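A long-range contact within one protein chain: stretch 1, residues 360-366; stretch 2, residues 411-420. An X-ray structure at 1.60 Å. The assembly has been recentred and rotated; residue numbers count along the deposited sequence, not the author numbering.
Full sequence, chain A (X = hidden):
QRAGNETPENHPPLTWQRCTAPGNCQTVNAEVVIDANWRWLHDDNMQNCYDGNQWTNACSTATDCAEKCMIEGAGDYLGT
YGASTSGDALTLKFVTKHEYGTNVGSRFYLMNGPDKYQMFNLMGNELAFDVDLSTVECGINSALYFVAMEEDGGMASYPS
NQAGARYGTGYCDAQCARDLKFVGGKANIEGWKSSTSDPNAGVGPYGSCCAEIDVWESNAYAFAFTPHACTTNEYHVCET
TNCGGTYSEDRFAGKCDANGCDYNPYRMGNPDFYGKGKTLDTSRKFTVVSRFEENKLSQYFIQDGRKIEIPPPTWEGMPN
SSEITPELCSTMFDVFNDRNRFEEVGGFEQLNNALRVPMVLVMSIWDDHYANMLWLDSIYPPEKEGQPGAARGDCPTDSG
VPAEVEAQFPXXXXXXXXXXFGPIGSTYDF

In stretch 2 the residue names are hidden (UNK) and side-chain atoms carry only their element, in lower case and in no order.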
# COMPACT_ATOMS: atom_id res chain seq x y z
N VAL A 360 -3.58 -9.54 -3.76
CA VAL A 360 -2.30 -9.87 -3.12
C VAL A 360 -2.21 -9.09 -1.81
O VAL A 360 -2.73 -7.97 -1.76
CB VAL A 360 -1.08 -9.52 -3.97
CG1 VAL A 360 0.23 -9.61 -3.19
CG2 VAL A 360 -1.00 -10.43 -5.20
N LEU A 361 -1.58 -9.67 -0.80
CA LEU A 361 -1.32 -9.00 0.46
C LEU A 361 0.02 -8.26 0.38
O LEU A 361 1.01 -8.80 -0.13
CB LEU A 361 -1.31 -9.99 1.63
CG LEU A 361 -1.34 -9.35 3.02
CD1 LEU A 361 -2.04 -8.00 2.95
CD2 LEU A 361 -2.02 -10.26 4.03
N VAL A 362 -0.02 -7.02 0.88
CA VAL A 362 1.11 -6.12 0.85
C VAL A 362 1.34 -5.40 2.18
O VAL A 362 0.43 -5.04 2.92
CB VAL A 362 0.97 -5.03 -0.24
CG1 VAL A 362 2.35 -4.65 -0.74
CG2 VAL A 362 0.07 -5.47 -1.38
N MET A 363 2.61 -5.18 2.47
CA MET A 363 3.06 -4.43 3.64
C MET A 363 4.01 -3.35 3.14
O MET A 363 4.68 -3.60 2.13
CB MET A 363 3.74 -5.33 4.65
CG MET A 363 2.83 -5.96 5.70
SD MET A 363 2.88 -7.76 5.59
CE MET A 363 4.36 -8.04 4.63
N SER A 364 4.10 -2.18 3.78
CA SER A 364 4.97 -1.19 3.13
C SER A 364 5.17 0.08 3.94
O SER A 364 4.32 0.58 4.67
CB SER A 364 4.35 -0.84 1.76
OG SER A 364 3.41 0.21 1.90
N ILE A 365 6.37 0.66 3.81
CA ILE A 365 6.62 1.95 4.45
C ILE A 365 7.20 2.89 3.39
O ILE A 365 7.77 2.45 2.39
CB ILE A 365 7.55 1.95 5.67
CG1 ILE A 365 7.53 3.26 6.49
CG2 ILE A 365 8.98 1.64 5.30
CD1 ILE A 365 8.36 3.23 7.75
N TRP A 366 7.04 4.18 3.66
CA TRP A 366 7.50 5.21 2.74
C TRP A 366 7.11 6.59 3.25
O TRP A 366 6.40 6.72 4.26
CB TRP A 366 6.96 4.92 1.35
CG TRP A 366 5.49 4.97 1.11
CD1 TRP A 366 4.45 5.14 1.97
CD2 TRP A 366 4.87 4.83 -0.19
NE1 TRP A 366 3.25 5.12 1.32
CE2 TRP A 366 3.48 4.93 -0.02
CE3 TRP A 366 5.38 4.62 -1.48
CZ2 TRP A 366 2.59 4.83 -1.09
CZ3 TRP A 366 4.49 4.53 -2.53
CH2 TRP A 366 3.11 4.63 -2.34
N UNK A 411 15.45 5.46 11.71
CA UNK A 411 15.20 4.16 12.32
C UNK A 411 13.70 3.90 12.44
O UNK A 411 13.30 2.86 12.96
c UNK A 411 15.91 4.05 13.66
o UNK A 411 15.73 6.40 14.01
o UNK A 411 17.45 5.34 14.91
c UNK A 411 16.40 5.36 14.23
N UNK A 412 12.93 4.86 11.93
CA UNK A 412 11.50 4.68 11.72
C UNK A 412 11.33 3.32 11.03
O UNK A 412 12.10 2.98 10.14
c UNK A 412 10.88 5.79 10.91
N UNK A 413 10.35 2.59 11.52
CA UNK A 413 10.14 1.21 11.10
C UNK A 413 8.78 0.72 11.57
O UNK A 413 8.27 1.23 12.57
n UNK A 413 11.75 -1.79 14.73
c UNK A 413 11.25 0.32 11.65
c UNK A 413 10.99 -0.19 13.06
c UNK A 413 11.90 -1.33 13.49
o UNK A 413 12.73 -1.80 12.70
N UNK A 414 8.20 -0.26 10.88
CA UNK A 414 6.97 -0.86 11.37
C UNK A 414 7.18 -2.35 11.68
O UNK A 414 7.91 -3.04 10.99
c UNK A 414 6.10 -1.70 9.20
c UNK A 414 4.50 -1.15 11.07
c UNK A 414 5.80 -0.78 10.38
N UNK A 415 6.50 -2.75 12.74
CA UNK A 415 6.42 -4.11 13.23
C UNK A 415 5.11 -4.77 12.81
O UNK A 415 4.11 -4.60 13.50
c UNK A 415 7.56 -3.16 15.25
c UNK A 415 6.72 -5.52 15.30
c UNK A 415 6.48 -4.12 14.77
N UNK A 416 5.15 -5.49 11.69
CA UNK A 416 4.02 -6.27 11.21
C UNK A 416 4.09 -7.69 11.77
O UNK A 416 5.18 -8.27 11.92
c UNK A 416 4.84 -4.67 7.97
c UNK A 416 2.56 -1.90 7.74
n UNK A 416 4.48 -3.47 7.42
c UNK A 416 2.92 -4.02 8.93
c UNK A 416 3.91 -5.06 8.91
c UNK A 416 0.99 -2.67 9.40
c UNK A 416 3.31 -3.05 7.99
c UNK A 416 1.73 -3.81 9.64
c UNK A 416 4.01 -6.32 9.69
c UNK A 416 1.41 -1.72 8.46
N UNK A 417 2.97 -8.33 12.09
CA UNK A 417 3.11 -9.70 12.60
C UNK A 417 1.76 -10.38 12.78
O UNK A 417 0.72 -9.75 12.64
c UNK A 417 3.85 -9.70 13.95
o UNK A 417 3.11 -8.94 14.90
N UNK A 418 1.83 -11.66 13.10
CA UNK A 418 0.69 -12.51 13.39
C UNK A 418 -0.44 -12.28 12.41
O UNK A 418 -1.59 -12.04 12.79
c UNK A 418 -0.93 -13.12 15.28
o UNK A 418 -1.51 -13.86 14.49
c UNK A 418 0.23 -12.26 14.83
n UNK A 418 -1.29 -13.01 16.56
N UNK A 419 -0.16 -12.36 11.10
CA UNK A 419 -1.24 -12.18 10.14
C UNK A 419 -2.13 -13.42 10.06
O UNK A 419 -1.67 -14.49 9.66
c UNK A 419 -0.72 -11.86 8.73
c UNK A 419 0.02 -10.52 8.65
c UNK A 419 -1.84 -11.95 7.72
c UNK A 419 1.17 -10.54 7.66
N UNK A 420 -3.38 -13.24 10.45
CA UNK A 420 -4.38 -14.31 10.37
C UNK A 420 -5.53 -13.83 9.48
O UNK A 420 -5.76 -12.63 9.31
c UNK A 420 -4.59 -13.92 12.95
n UNK A 420 -3.40 -15.64 17.14
c UNK A 420 -4.45 -15.20 16.46
n UNK A 420 -4.31 -14.94 15.18
c UNK A 420 -5.28 -14.45 14.20
c UNK A 420 -4.92 -14.75 11.73
n UNK A 420 -5.61 -15.06 17.10

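Position 411 carries two carbons, the second holding two oxygens: a short carboxylate, Asp411. It lies in the loop ahead of the strand, exposed and out of reach of stretch 1, so this contact asks nothing of its side chain.

Position 412 has a single side-chain carbon, and its main chain meets Ile365. This is Ala412. Its CA-to-CB bond points toward stretch 1, yet the methyl, CB of Ala412, comes no nearer than 4.8 Å, to CD1 of Ile365. The backbone is closer: Ile365 CD1 lies 4.4 Å from C of Ala412.

Position 413 shows three carbons in a row, the last bearing one oxygen and one nitrogen; again the main chain meets Ile365. This is a long amide, Gln413. The CA-to-CB bond points away from stretch 1, leaving the main chain to make the contact, with Ile365 CD1 4.3 Å from CA of Gln413.

At position 414 one carbon carries two others, three in all. A fork of this kind, with no oxygen, gives Val414. Its CA-to-CB bond points toward stretch 1, and CA of Val414 is 7.5 Å from CA of Ile365, but the side chain's nearest approach is 5.3 Å, from CG1 of Val414 to CB of Ile365.

Position 415 repeats the fork of three carbons, so it is Val415; this one is out of reach.

Position 416 has one carbon and then fused five- and six-membered rings holding eight carbons and one nitrogen, which lie against Met363 and near Ser364. Only an indole fits: Trp416. CG of Met363 lies over one face of that indole, just 3.3 Å from CD1 of Trp416. The same Met363 CG sits 3.4 Å from the centroid of the Trp416 five-membered ring and 13° off its normal, a CH-pi contact almost straight above the ring. The sulfur is farther off and oblique, Met363 SD being 4.7 Å from that Trp416 centroid. The ring nitrogen is less well served: NE1 of Trp416 lies 3.9 Å from N of Ser364, and it is buried without a hydrogen-bond partner in the model.

Position 417 has one carbon and one oxygen, a hydroxymethyl group: Ser417. Its CA-to-CB bond points away from stretch 1, and it makes no contact.

Position 418 has two carbons, the second carrying oxygen and nitrogen, a short amide: Asn418. It too is out of reach.

Position 419 has four carbons, forked at the first, with one arm two carbons long; they pack on Leu361 and Met363. That is Ile419. CD1 of Ile419 packs 3.9 Å from SD of Met363, and CG2 of Ile419 lies 4.1 Å from CD2 of Leu361.

Position 420 has three carbons, a nitrogen, and a carbon carrying two more nitrogens, a guanidinium: Arg420. NE of Arg420 donates a hydrogen bond to OD1 of Asn418, 3.1 Å away, within its own stretch.

The strands run roughly antiparallel, at 158°, with axes 7.9 Å apart at closest approach, and no hydrogen bond joins the stretches. Mostly side chains do the joining, although Ile365 packs its CD1 against the main chain of Ala412 and Gln413. Leu361, Met363 and Ile365, every second residue, all have CA-to-CB bonds pointing toward stretch 2. Met363 links Trp416 and Ile419, touching both; the rule is apolar packing from alternate residues, with Met363 CG on the indole face and its sulfur against Ile419.

Stretch 2, residues 411-420: DAQVVWSNIR
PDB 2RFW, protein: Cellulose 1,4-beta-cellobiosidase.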